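Local coordinates for dTDP-4-dehydrorhamnose reductase (Sulfolobus tokodaii, PDB 2GGS), which binds NADPH and probably reduces dTDP-4-dehydrorhamnose in the pathway to dTDP-rhamnose, at residues A[68-73]-A[128-133]; A[107-112]-A[243-248]; A[180-185]-A[206-211]. All coordinates share one frame; numbering follows the deposited sequence.

Interaction 1 of 3, residues A[68-73]-A[128-133]. With NDP (NADPH dihydro-nicotinamide-adenine-dinucleotide phosphate), chain C.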
loop_
_atom_site.group_PDB
_atom_site.type_symbol
_atom_site.label_atom_id
_atom_site.label_comp_id
_atom_site.label_asym_id
_atom_site.label_seq_id
_atom_site.Cartn_x
_atom_site.Cartn_y
_atom_site.Cartn_z
ATOM N N THR A 68 -2.325 -3.016 8.107
ATOM C CA THR A 68 -3.138 -2.102 7.304
ATOM C C THR A 68 -4.606 -1.953 7.731
ATOM O O THR A 68 -5.370 -1.232 7.084
ATOM C CB THR A 68 -3.082 -2.518 5.806
ATOM O OG1 THR A 68 -3.706 -3.792 5.667
ATOM C CG2 THR A 68 -1.630 -2.612 5.309
ATOM N N ASP A 69 -5.007 -2.651 8.795
ATOM C CA ASP A 69 -6.338 -2.451 9.375
ATOM C C ASP A 69 -6.314 -1.156 10.171
ATOM O O ASP A 69 -5.728 -1.066 11.273
ATOM C CB ASP A 69 -6.735 -3.635 10.259
ATOM C CG ASP A 69 -8.162 -3.515 10.808
ATOM O OD1 ASP A 69 -8.624 -2.404 11.189
ATOM O OD2 ASP A 69 -8.825 -4.575 10.870
ATOM N N VAL A 70 -6.917 -0.127 9.596
ATOM C CA VAL A 70 -6.864 1.211 10.154
ATOM C C VAL A 70 -7.425 1.310 11.579
ATOM O O VAL A 70 -6.839 1.969 12.448
ATOM C CB VAL A 70 -7.522 2.232 9.193
ATOM C CG1 VAL A 70 -7.588 3.606 9.822
ATOM C CG2 VAL A 70 -6.776 2.222 7.864
ATOM N N ASP A 71 -8.547 0.628 11.837
ATOM C CA ASP A 71 -9.174 0.745 13.155
ATOM C C ASP A 71 -8.397 -0.012 14.206
ATOM O O ASP A 71 -8.249 0.470 15.325
ATOM C CB ASP A 71 -10.621 0.290 13.096
ATOM C CG ASP A 71 -11.431 1.165 12.185
ATOM O OD1 ASP A 71 -11.539 2.378 12.476
ATOM O OD2 ASP A 71 -11.877 0.644 11.139
ATOM N N LYS A 72 -7.849 -1.152 13.810
ATOM C CA LYS A 72 -6.967 -1.914 14.684
ATOM C C LYS A 72 -5.733 -1.096 15.054
ATOM O O LYS A 72 -5.348 -1.061 16.221
ATOM C CB LYS A 72 -6.568 -3.222 14.040
ATOM C CG LYS A 72 -7.661 -4.271 14.207
ATOM C CD LYS A 72 -7.199 -5.676 13.829
ATOM C CE LYS A 72 -8.366 -6.663 13.954
ATOM N NZ LYS A 72 -9.666 -6.068 13.513
ATOM N N CYS A 73 -5.149 -0.386 14.074
ATOM C CA CYS A 73 -3.983 0.474 14.372
ATOM C C CYS A 73 -4.314 1.546 15.428
ATOM O O CYS A 73 -3.428 1.964 16.178
ATOM C CB CYS A 73 -3.426 1.156 13.100
ATOM S SG CYS A 73 -2.599 0.106 11.955
ATOM N N ASN A 128 -4.888 9.715 11.809
ATOM C CA ASN A 128 -5.136 8.435 12.445
ATOM C C ASN A 128 -3.808 7.744 12.707
ATOM O O ASN A 128 -2.793 8.122 12.081
ATOM C CB ASN A 128 -6.101 7.557 11.618
ATOM C CG ASN A 128 -5.645 7.366 10.176
ATOM O OD1 ASN A 128 -4.544 6.885 9.906
ATOM N ND2 ASN A 128 -6.508 7.745 9.240
ATOM N N TYR A 129 -3.800 6.759 13.614
ATOM C CA TYR A 129 -2.539 6.111 13.988
ATOM C C TYR A 129 -1.947 5.218 12.870
ATOM O O TYR A 129 -0.729 5.046 12.798
ATOM C CB TYR A 129 -2.607 5.393 15.356
ATOM C CG TYR A 129 -1.189 5.193 15.821
ATOM C CD1 TYR A 129 -0.432 6.289 16.256
ATOM C CD2 TYR A 129 -0.559 3.945 15.702
ATOM C CE1 TYR A 129 0.927 6.138 16.609
ATOM C CE2 TYR A 129 0.815 3.797 16.046
ATOM C CZ TYR A 129 1.525 4.900 16.508
ATOM O OH TYR A 129 2.875 4.780 16.806
ATOM N N TYR A 130 -2.777 4.652 12.004
ATOM C CA TYR A 130 -2.241 3.942 10.864
ATOM C C TYR A 130 -1.348 4.920 10.083
ATOM O O TYR A 130 -0.178 4.622 9.802
ATOM C CB TYR A 130 -3.373 3.412 9.962
ATOM C CG TYR A 130 -2.881 2.944 8.619
ATOM C CD1 TYR A 130 -2.092 1.807 8.485
ATOM C CD2 TYR A 130 -3.191 3.672 7.459
ATOM C CE1 TYR A 130 -1.645 1.376 7.232
ATOM C CE2 TYR A 130 -2.719 3.265 6.191
ATOM C CZ TYR A 130 -1.956 2.125 6.085
ATOM O OH TYR A 130 -1.518 1.686 4.857
ATOM N N GLY A 131 -1.905 6.088 9.761
ATOM C CA GLY A 131 -1.144 7.142 9.058
ATOM C C GLY A 131 0.134 7.594 9.771
ATOM O O GLY A 131 1.204 7.736 9.160
ATOM N N LEU A 132 0.038 7.800 11.080
ATOM C CA LEU A 132 1.207 8.223 11.870
ATOM C C LEU A 132 2.268 7.129 11.920
ATOM O O LEU A 132 3.450 7.402 11.692
ATOM C CB LEU A 132 0.785 8.642 13.296
ATOM C CG LEU A 132 2.010 9.143 14.102
ATOM C CD1 LEU A 132 2.831 10.234 13.382
ATOM C CD2 LEU A 132 1.561 9.632 15.485
ATOM N N SER A 133 1.870 5.896 12.258
ATOM C CA SER A 133 2.853 4.798 12.248
ATOM C C SER A 133 3.543 4.674 10.887
ATOM O O SER A 133 4.763 4.504 10.826
ATOM C CB SER A 133 2.254 3.446 12.704
ATOM O OG SER A 133 1.211 3.028 11.850
HETATM P PA NDP C . -2.016 -6.348 3.032
HETATM O O1A NDP C . -2.783 -6.108 4.265
HETATM O O2A NDP C . -2.752 -7.121 2.003
HETATM O O5B NDP C . -0.651 -7.089 3.321
HETATM C C5B NDP C . 0.076 -6.828 4.508
HETATM C C4B NDP C . 1.320 -7.672 4.408
HETATM O O4B NDP C . 2.157 -7.329 5.516
HETATM C C3B NDP C . 1.041 -9.166 4.423
HETATM O O3B NDP C . 1.886 -9.786 3.493
HETATM C C2B NDP C . 1.457 -9.539 5.852
HETATM O O2B NDP C . 1.898 -10.863 5.854
HETATM C C1B NDP C . 2.607 -8.563 6.054
HETATM N N9A NDP C . 2.911 -8.388 7.477
HETATM C C8A NDP C . 2.147 -7.758 8.412
HETATM N N7A NDP C . 2.785 -7.845 9.615
HETATM C C5A NDP C . 3.928 -8.525 9.424
HETATM C C6A NDP C . 4.951 -8.919 10.295
HETATM N N6A NDP C . 4.835 -8.701 11.635
HETATM N N1A NDP C . 5.981 -9.641 9.755
HETATM C C2A NDP C . 6.067 -9.976 8.409
HETATM N N3A NDP C . 5.050 -9.599 7.567
HETATM C C4A NDP C . 4.013 -8.897 8.080
HETATM O O3 NDP C . -1.554 -4.858 2.587
HETATM P PN NDP C . -1.477 -4.270 1.077
HETATM O O1N NDP C . -0.876 -5.174 0.122
HETATM O O2N NDP C . -2.843 -3.733 0.876
HETATM O O5D NDP C . -0.537 -3.004 1.350
HETATM C C5D NDP C . 0.802 -2.986 0.867
HETATM C C4D NDP C . 1.535 -1.723 1.301
HETATM O O4D NDP C . 0.844 -0.612 0.779
HETATM C C3D NDP C . 1.605 -1.516 2.811
HETATM O O3D NDP C . 2.827 -0.859 3.014
HETATM C C2D NDP C . 0.459 -0.578 3.105
HETATM O O2D NDP C . 0.699 0.141 4.302
HETATM C C1D NDP C . 0.522 0.301 1.831
HETATM N N1N NDP C . -0.773 0.945 1.580
HETATM C C2N NDP C . -1.893 0.158 1.607
HETATM C C3N NDP C . -3.129 0.638 1.195
HETATM C C7N NDP C . -4.312 -0.273 1.244
HETATM O O7N NDP C . -5.597 0.273 1.055
HETATM N N7N NDP C . -4.140 -1.572 1.479
HETATM C C4N NDP C . -3.279 2.069 0.712
HETATM C C5N NDP C . -2.000 2.871 0.751
HETATM C C6N NDP C . -0.811 2.262 1.171
HETATM P P2B NDP C . 0.961 -12.103 6.437
HETATM O O1X NDP C . 1.614 -13.281 5.834
HETATM O O2X NDP C . -0.449 -11.894 5.998
HETATM O O3X NDP C . 1.003 -12.112 7.987
HETATM O O HOH W 1 -5.489 4.340 12.547
#
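Cys-73 and Tyr-130 bring the first turns of two helices together, 70-75 and 129-141, with their CA atoms 5.2 Å apart. Tyr-130 and Lys-134 have the spacing of the Tyr-X-X-X-Lys motif of short-chain dehydrogenases/reductases, and both contact NADPH here. Each helix is preceded by a short polar residue suited to N-capping: Asp-69 OD1 accepts from Lys-72 N, and Asn-128 OD1 from Gly-131 N at 2.8 Å. A water joins the two backbones, donating to Val-70 O and accepting from Tyr-130 N.

The Tyr-130 side chain carries the contact. Its CG is anti to the backbone N (chi1 167°), and the ring runs from there to the cofactor. Val-70 crosses it at about a right angle, Val-70 CG2 meeting Tyr-130 CD2 obliquely at 3.9 Å. Cys-73, slim enough to sit close to the helix, puts SG at the ring edge, 3.9 Å from Tyr-130 CD1, while its CB packs on Tyr-130 CB. Further out, Thr-68 CA approaches Tyr-130 CE1 at 3.8 Å. The hydroxyl reaches the nicotinamide ribose, with Tyr-130 OH 2.8 Å from NDP O2D in a hydrogen bond that either could donate. A phenylalanine in place of Tyr-130 would probably keep the packing on Val-70 and Cys-73 but leave ribose O2D without this hydroxyl partner. Thr-68 suits its place by serving the cofactor with both branches: CG2 rests 3.7 Å from NDP C2D, and OG1 donates to the pyrophosphate oxygen NDP O1A at 2.9 Å.

Interaction 2 of 3, residues A[107-112]-A[243-248]. With NDP (NADPH dihydro-nicotinamide-adenine-dinucleotide phosphate), chain C.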
loop_
_atom_site.group_PDB
_atom_site.type_symbol
_atom_site.label_atom_id
_atom_site.label_comp_id
_atom_site.label_asym_id
_atom_site.label_seq_id
_atom_site.Cartn_x
_atom_site.Cartn_y
_atom_site.Cartn_z
ATOM N N THR A 107 1.736 5.499 2.292
ATOM C CA THR A 107 0.273 5.688 2.220
ATOM C C THR A 107 -0.156 7.152 2.124
ATOM O O THR A 107 0.453 8.044 2.716
ATOM C CB THR A 107 -0.441 4.991 3.437
ATOM O OG1 THR A 107 -1.863 5.204 3.369
ATOM C CG2 THR A 107 0.102 5.528 4.778
ATOM N N ASP A 108 -1.280 7.364 1.432
ATOM C CA ASP A 108 -1.978 8.631 1.393
ATOM C C ASP A 108 -2.532 9.075 2.754
ATOM O O ASP A 108 -2.780 10.258 2.964
ATOM C CB ASP A 108 -3.092 8.571 0.314
ATOM C CG ASP A 108 -4.162 7.526 0.595
ATOM O OD1 ASP A 108 -3.876 6.471 1.223
ATOM O OD2 ASP A 108 -5.316 7.746 0.150
ATOM N N TYR A 109 -2.701 8.122 3.705
ATOM C CA TYR A 109 -3.160 8.479 5.055
ATOM C C TYR A 109 -2.083 9.180 5.907
ATOM O O TYR A 109 -2.338 9.537 7.041
ATOM C CB TYR A 109 -3.738 7.250 5.812
ATOM C CG TYR A 109 -5.119 6.842 5.356
ATOM C CD1 TYR A 109 -5.637 7.284 4.103
ATOM C CD2 TYR A 109 -5.937 6.046 6.163
ATOM C CE1 TYR A 109 -6.921 6.916 3.682
ATOM C CE2 TYR A 109 -7.231 5.661 5.734
ATOM C CZ TYR A 109 -7.704 6.104 4.495
ATOM O OH TYR A 109 -8.965 5.742 4.037
ATOM N N VAL A 110 -0.878 9.378 5.371
ATOM C CA VAL A 110 0.032 10.310 6.066
ATOM C C VAL A 110 -0.431 11.766 5.972
ATOM O O VAL A 110 0.096 12.590 6.702
ATOM C CB VAL A 110 1.522 10.237 5.612
ATOM C CG1 VAL A 110 2.091 8.784 5.713
ATOM C CG2 VAL A 110 1.714 10.847 4.201
ATOM N N PHE A 111 -1.378 12.080 5.072
ATOM C CA PHE A 111 -1.887 13.479 4.926
ATOM C C PHE A 111 -3.188 13.712 5.689
ATOM O O PHE A 111 -3.939 12.758 5.938
ATOM C CB PHE A 111 -2.066 13.813 3.439
ATOM C CG PHE A 111 -0.783 13.735 2.655
ATOM C CD1 PHE A 111 0.186 14.736 2.788
ATOM C CD2 PHE A 111 -0.533 12.656 1.791
ATOM C CE1 PHE A 111 1.405 14.655 2.082
ATOM C CE2 PHE A 111 0.652 12.581 1.042
ATOM C CZ PHE A 111 1.633 13.574 1.195
ATOM N N ASP A 112 -3.462 14.981 6.035
ATOM C CA ASP A 112 -4.608 15.250 6.909
ATOM C C ASP A 112 -5.934 15.254 6.147
ATOM O O ASP A 112 -6.998 15.156 6.745
ATOM C CB ASP A 112 -4.424 16.498 7.801
ATOM C CG ASP A 112 -4.259 17.773 7.030
ATOM O OD1 ASP A 112 -4.728 17.845 5.887
ATOM O OD2 ASP A 112 -3.719 18.751 7.625
ATOM N N LYS A 243 -10.393 8.236 12.572
ATOM C CA LYS A 243 -10.858 9.259 11.632
ATOM C C LYS A 243 -10.152 9.019 10.307
ATOM O O LYS A 243 -8.962 8.705 10.311
ATOM C CB LYS A 243 -10.531 10.644 12.146
ATOM C CG LYS A 243 -11.410 11.124 13.312
ATOM C CD LYS A 243 -10.648 12.042 14.308
ATOM C CE LYS A 243 -9.959 11.275 15.481
ATOM N NZ LYS A 243 -10.883 10.348 16.228
ATOM N N ARG A 244 -10.884 9.100 9.196
ATOM C CA ARG A 244 -10.264 9.028 7.847
ATOM C C ARG A 244 -10.078 10.435 7.302
ATOM O O ARG A 244 -10.916 11.294 7.558
ATOM C CB ARG A 244 -11.146 8.212 6.891
ATOM C CG ARG A 244 -10.870 6.701 6.847
ATOM C CD ARG A 244 -10.995 6.028 8.209
ATOM N NE ARG A 244 -10.966 4.572 8.044
ATOM C CZ ARG A 244 -11.252 3.717 9.035
ATOM N NH1 ARG A 244 -11.565 4.188 10.244
ATOM N NH2 ARG A 244 -11.213 2.409 8.827
ATOM N N PRO A 245 -8.990 10.675 6.536
ATOM C CA PRO A 245 -8.812 11.984 5.876
ATOM C C PRO A 245 -9.918 12.221 4.854
ATOM O O PRO A 245 -10.316 11.307 4.150
ATOM C CB PRO A 245 -7.426 11.870 5.197
ATOM C CG PRO A 245 -7.182 10.385 5.067
ATOM C CD PRO A 245 -7.867 9.751 6.258
ATOM N N TYR A 246 -10.445 13.441 4.817
ATOM C CA TYR A 246 -11.534 13.774 3.873
ATOM C C TYR A 246 -11.177 13.566 2.396
ATOM O O TYR A 246 -11.896 12.879 1.684
ATOM C CB TYR A 246 -12.006 15.208 4.079
ATOM C CG TYR A 246 -13.097 15.591 3.106
ATOM C CD1 TYR A 246 -14.357 14.994 3.182
ATOM C CD2 TYR A 246 -12.857 16.506 2.095
ATOM C CE1 TYR A 246 -15.367 15.325 2.272
ATOM C CE2 TYR A 246 -13.861 16.848 1.177
ATOM C CZ TYR A 246 -15.110 16.253 1.288
ATOM O OH TYR A 246 -16.126 16.589 0.408
ATOM N N ASP A 247 -10.075 14.151 1.960
ATOM C CA ASP A 247 -9.588 13.996 0.598
ATOM C C ASP A 247 -8.120 13.655 0.641
ATOM O O ASP A 247 -7.263 14.549 0.732
ATOM C CB ASP A 247 -9.808 15.269 -0.235
ATOM C CG ASP A 247 -9.437 15.076 -1.679
ATOM O OD1 ASP A 247 -8.749 14.076 -1.994
ATOM O OD2 ASP A 247 -9.842 15.899 -2.536
ATOM N N SER A 248 -7.824 12.364 0.569
ATOM C CA SER A 248 -6.399 11.931 0.595
ATOM C C SER A 248 -5.887 11.618 -0.817
ATOM O O SER A 248 -4.833 11.011 -1.014
ATOM C CB SER A 248 -6.249 10.738 1.556
ATOM O OG SER A 248 -6.966 9.628 1.082
HETATM P PA NDP C . -2.016 -6.348 3.032
HETATM O O1A NDP C . -2.783 -6.108 4.265
HETATM O O2A NDP C . -2.752 -7.121 2.003
HETATM O O5B NDP C . -0.651 -7.089 3.321
HETATM C C5B NDP C . 0.076 -6.828 4.508
HETATM C C4B NDP C . 1.320 -7.672 4.408
HETATM O O4B NDP C . 2.157 -7.329 5.516
HETATM C C3B NDP C . 1.041 -9.166 4.423
HETATM O O3B NDP C . 1.886 -9.786 3.493
HETATM C C2B NDP C . 1.457 -9.539 5.852
HETATM O O2B NDP C . 1.898 -10.863 5.854
HETATM C C1B NDP C . 2.607 -8.563 6.054
HETATM N N9A NDP C . 2.911 -8.388 7.477
HETATM C C8A NDP C . 2.147 -7.758 8.412
HETATM N N7A NDP C . 2.785 -7.845 9.615
HETATM C C5A NDP C . 3.928 -8.525 9.424
HETATM C C6A NDP C . 4.951 -8.919 10.295
HETATM N N6A NDP C . 4.835 -8.701 11.635
HETATM N N1A NDP C . 5.981 -9.641 9.755
HETATM C C2A NDP C . 6.067 -9.976 8.409
HETATM N N3A NDP C . 5.050 -9.599 7.567
HETATM C C4A NDP C . 4.013 -8.897 8.080
HETATM O O3 NDP C . -1.554 -4.858 2.587
HETATM P PN NDP C . -1.477 -4.270 1.077
HETATM O O1N NDP C . -0.876 -5.174 0.122
HETATM O O2N NDP C . -2.843 -3.733 0.876
HETATM O O5D NDP C . -0.537 -3.004 1.350
HETATM C C5D NDP C . 0.802 -2.986 0.867
HETATM C C4D NDP C . 1.535 -1.723 1.301
HETATM O O4D NDP C . 0.844 -0.612 0.779
HETATM C C3D NDP C . 1.605 -1.516 2.811
HETATM O O3D NDP C . 2.827 -0.859 3.014
HETATM C C2D NDP C . 0.459 -0.578 3.105
HETATM O O2D NDP C . 0.699 0.141 4.302
HETATM C C1D NDP C . 0.522 0.301 1.831
HETATM N N1N NDP C . -0.773 0.945 1.580
HETATM C C2N NDP C . -1.893 0.158 1.607
HETATM C C3N NDP C . -3.129 0.638 1.195
HETATM C C7N NDP C . -4.312 -0.273 1.244
HETATM O O7N NDP C . -5.597 0.273 1.055
HETATM N N7N NDP C . -4.140 -1.572 1.479
HETATM C C4N NDP C . -3.279 2.069 0.712
HETATM C C5N NDP C . -2.000 2.871 0.751
HETATM C C6N NDP C . -0.811 2.262 1.171
HETATM P P2B NDP C . 0.961 -12.103 6.437
HETATM O O1X NDP C . 1.614 -13.281 5.834
HETATM O O2X NDP C . -0.449 -11.894 5.998
HETATM O O3X NDP C . 1.003 -12.112 7.987
HETATM O O HOH W 2 -9.565 15.598 6.615
#
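Tyr-109 receives Pro-245 on one face of its ring, with Pro-245 CD 3.8 Å from the ring centroid and almost on the ring normal, a CH-pi contact. Pro-245 CG leans toward one side of the ring, 3.6 Å from Tyr-109 CD1, and the two side chains cross at about a right angle. Ser-248 OG lies at the ring edge, near CE1. Arg-244 CG comes in obliquely at the far end, 3.5 Å from Tyr-109 OH, and its guanidinium plane is turned 75° from the ring; the charged end goes elsewhere, to a salt bridge with Asp-71 and a cation-pi contact with Trp-240. The ring of Phe-111 stacks with Tyr-118.

A compact, rigid proline suits this position, since CD and CG meet the tyrosine ring while CB touches the carbonyl oxygens Phe-111 O and Asp-112 O. Beyond it, a water donates to Asp-112 O and accepts from Tyr-246 N.

The polar join lies on the buried side. Ser-248 OG donates to Asp-108 OD2 at 2.7 Å, meeting it from above the carboxylate plane, 50° out of it. Asp-108 OD2 is also hydrogen-bonded to Ser-152 OG, so that two serine hydroxyls hold this carboxylate.

Thr-107 faces the cofactor instead. Its OG1 accepts from Tyr-109 N at 3.1 Å, an ST turn, and lies 3.5 Å from NDP C5N, while its CB is 3.6 Å from NDP C6N. This is the Thr-Asp-Tyr-Val-Phe-Asp sequence of the RmlD family, a turn leaving the C-terminal end of strand 101-107 in the Rossmann sheet beside the nicotinamide.

Interaction 3 of 3, residues A[180-185]-A[206-211]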
loop_
_atom_site.group_PDB
_atom_site.type_symbol
_atom_site.label_atom_id
_atom_site.label_comp_id
_atom_site.label_asym_id
_atom_site.label_seq_id
_atom_site.Cartn_x
_atom_site.Cartn_y
_atom_site.Cartn_z
ATOM N N TYR A 180 -12.678 11.516 -0.639
ATOM C CA TYR A 180 -12.014 11.226 -1.933
ATOM C C TYR A 180 -10.802 10.401 -1.554
ATOM O O TYR A 180 -10.112 10.744 -0.579
ATOM C CB TYR A 180 -11.685 12.486 -2.665
ATOM C CG TYR A 180 -12.949 13.271 -2.988
ATOM C CD1 TYR A 180 -13.501 14.099 -2.037
ATOM C CD2 TYR A 180 -13.565 13.164 -4.241
ATOM C CE1 TYR A 180 -14.646 14.797 -2.283
ATOM C CE2 TYR A 180 -14.755 13.892 -4.528
ATOM C CZ TYR A 180 -15.267 14.708 -3.530
ATOM O OH TYR A 180 -16.412 15.464 -3.745
ATOM N N TYR A 181 -10.416 9.459 -2.386
ATOM C CA TYR A 181 -9.024 9.123 -2.591
ATOM C C TYR A 181 -8.602 8.693 -3.989
ATOM O O TYR A 181 -9.264 9.062 -4.961
ATOM C CB TYR A 181 -8.840 7.940 -1.564
ATOM C CG TYR A 181 -9.578 6.606 -1.891
ATOM C CD1 TYR A 181 -10.843 6.588 -2.525
ATOM C CD2 TYR A 181 -9.024 5.380 -1.513
ATOM C CE1 TYR A 181 -11.497 5.397 -2.837
ATOM C CE2 TYR A 181 -9.683 4.168 -1.787
ATOM C CZ TYR A 181 -10.918 4.175 -2.454
ATOM O OH TYR A 181 -11.527 2.972 -2.760
ATOM N N SER A 182 -7.508 7.922 -4.107
ATOM C CA SER A 182 -6.992 7.583 -5.417
ATOM C C SER A 182 -6.690 6.061 -5.574
ATOM O O SER A 182 -5.535 5.661 -5.707
ATOM C CB SER A 182 -5.733 8.429 -5.735
ATOM O OG SER A 182 -4.881 8.448 -4.640
ATOM N N PRO A 183 -7.747 5.241 -5.614
ATOM C CA PRO A 183 -7.554 3.789 -5.534
ATOM C C PRO A 183 -6.798 3.249 -6.754
ATOM O O PRO A 183 -7.069 3.657 -7.893
ATOM C CB PRO A 183 -8.990 3.247 -5.499
ATOM C CG PRO A 183 -9.825 4.347 -6.184
ATOM C CD PRO A 183 -9.180 5.610 -5.687
ATOM N N ILE A 184 -5.848 2.346 -6.520
ATOM C CA ILE A 184 -5.116 1.671 -7.570
ATOM C C ILE A 184 -5.216 0.176 -7.320
ATOM O O ILE A 184 -5.163 -0.265 -6.154
ATOM C CB ILE A 184 -3.622 2.172 -7.593
ATOM C CG1 ILE A 184 -2.810 1.612 -8.785
ATOM C CG2 ILE A 184 -2.919 1.928 -6.166
ATOM C CD1 ILE A 184 -1.444 2.284 -8.926
ATOM N N SER A 185 -5.383 -0.617 -8.372
ATOM C CA SER A 185 -5.365 -2.081 -8.197
ATOM C C SER A 185 -3.985 -2.536 -7.805
ATOM O O SER A 185 -2.970 -1.945 -8.204
ATOM C CB SER A 185 -5.791 -2.844 -9.440
ATOM O OG SER A 185 -4.906 -2.569 -10.512
ATOM N N HIS A 206 4.879 9.498 -5.819
ATOM C CA HIS A 206 3.469 9.097 -5.666
ATOM C C HIS A 206 3.042 8.248 -6.827
ATOM O O HIS A 206 3.173 8.664 -7.995
ATOM C CB HIS A 206 2.543 10.311 -5.569
ATOM C CG HIS A 206 2.674 11.055 -4.282
ATOM N ND1 HIS A 206 1.970 12.201 -4.006
ATOM C CD2 HIS A 206 3.449 10.811 -3.190
ATOM C CE1 HIS A 206 2.293 12.629 -2.791
ATOM N NE2 HIS A 206 3.156 11.776 -2.262
ATOM N N VAL A 207 2.507 7.066 -6.545
ATOM C CA VAL A 207 1.972 6.201 -7.602
ATOM C C VAL A 207 0.576 5.722 -7.139
ATOM O O VAL A 207 0.470 4.793 -6.345
ATOM C CB VAL A 207 2.893 4.981 -7.928
ATOM C CG1 VAL A 207 2.329 4.182 -9.076
ATOM C CG2 VAL A 207 4.335 5.404 -8.247
ATOM N N ALA A 208 -0.491 6.365 -7.626
ATOM C CA ALA A 208 -1.859 5.985 -7.266
ATOM C C ALA A 208 -2.843 6.297 -8.398
ATOM O O ALA A 208 -2.419 6.701 -9.490
ATOM C CB ALA A 208 -2.290 6.671 -5.975
ATOM N N GLY A 209 -4.125 6.082 -8.132
ATOM C CA GLY A 209 -5.157 6.130 -9.174
ATOM C C GLY A 209 -5.695 7.537 -9.384
ATOM O O GLY A 209 -5.137 8.491 -8.923
ATOM N N GLU A 210 -6.798 7.643 -10.115
ATOM C CA GLU A 210 -7.455 8.934 -10.321
ATOM C C GLU A 210 -8.299 9.257 -9.089
ATOM O O GLU A 210 -8.863 8.354 -8.444
ATOM C CB GLU A 210 -8.360 8.852 -11.562
ATOM C CG GLU A 210 -7.640 8.540 -12.851
ATOM C CD GLU A 210 -7.331 9.803 -13.645
ATOM O OE1 GLU A 210 -6.665 9.681 -14.689
ATOM O OE2 GLU A 210 -7.719 10.913 -13.208
ATOM N N ARG A 211 -8.382 10.544 -8.747
ATOM C CA ARG A 211 -9.204 10.993 -7.618
ATOM C C ARG A 211 -10.685 10.616 -7.822
ATOM O O ARG A 211 -11.255 10.916 -8.872
ATOM C CB ARG A 211 -9.085 12.504 -7.453
ATOM C CG ARG A 211 -10.015 13.115 -6.361
ATOM C CD ARG A 211 -9.725 14.642 -6.282
ATOM N NE ARG A 211 -10.489 15.340 -5.254
ATOM C CZ ARG A 211 -11.736 15.787 -5.398
ATOM N NH1 ARG A 211 -12.376 15.631 -6.548
ATOM N NH2 ARG A 211 -12.323 16.431 -4.391
HETATM O O HOH W 3 -7.923 4.682 -10.257
#
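Ser-182 O accepts the hydrogen bond that crosses this contact, from Gly-209 N at 2.8 Å; the donor stands above the carbonyl plane, 55° out of it. The next carbonyl, Pro-183 O, takes a 2.7 Å bond from a water that also accepts from Glu-210 N, and a CA-H...O contact from Gly-209 CA at 3.4 Å. Glycine suits position 209 because a CB there would run into Pro-183 O. Ala-208 is small enough to pack against Ser-182, its CB 3.4 Å from Ser-182 OG, a hydroxyl hydrogen-bonded to Leu-250 N. Deeper in, Ile-184 CD1 reaches Val-207 CG1 at 4.2 Å.

At the outer end the guanidinium of Arg-211 lies flat on the ring of Tyr-180, planes 12° apart, in a cation-pi stack. Arg-211 NH2 sits over the ring centre, 3.2 Å above the Tyr-180 plane. The arginine chain is extended from CG to NE, and a salt bridge from NE to Asp-247 probably helps fix the group's rotation. The contact leads from the edge strand of the Rossmann sheet, 203-206, into the small antiparallel pair of strands 180-181 and 212-213.

Overall arrangement
From the N terminus, the chain first passes 68-73, beyond strand 60-63, then 107-112 at the end of strand 101-107. Interaction 1 closes its loop at 128-133, while interaction 2 waits for 243-248, so the two cross; they share NADPH and also meet directly through Asp-71 with Arg-244. Interaction 3 closes a shorter loop, around helix 186-199 and strand 203-206, and is nested inside the loop of interaction 2. These two touch through Tyr-246 with Tyr-180 and Asp-247 with Arg-211, whereas interactions 1 and 3 stay about 10 Å apart at their nearest atoms. Segment 243-248 thus ties the cofactor side of the Rossmann sheet to the small 180-181/212-213 sheet.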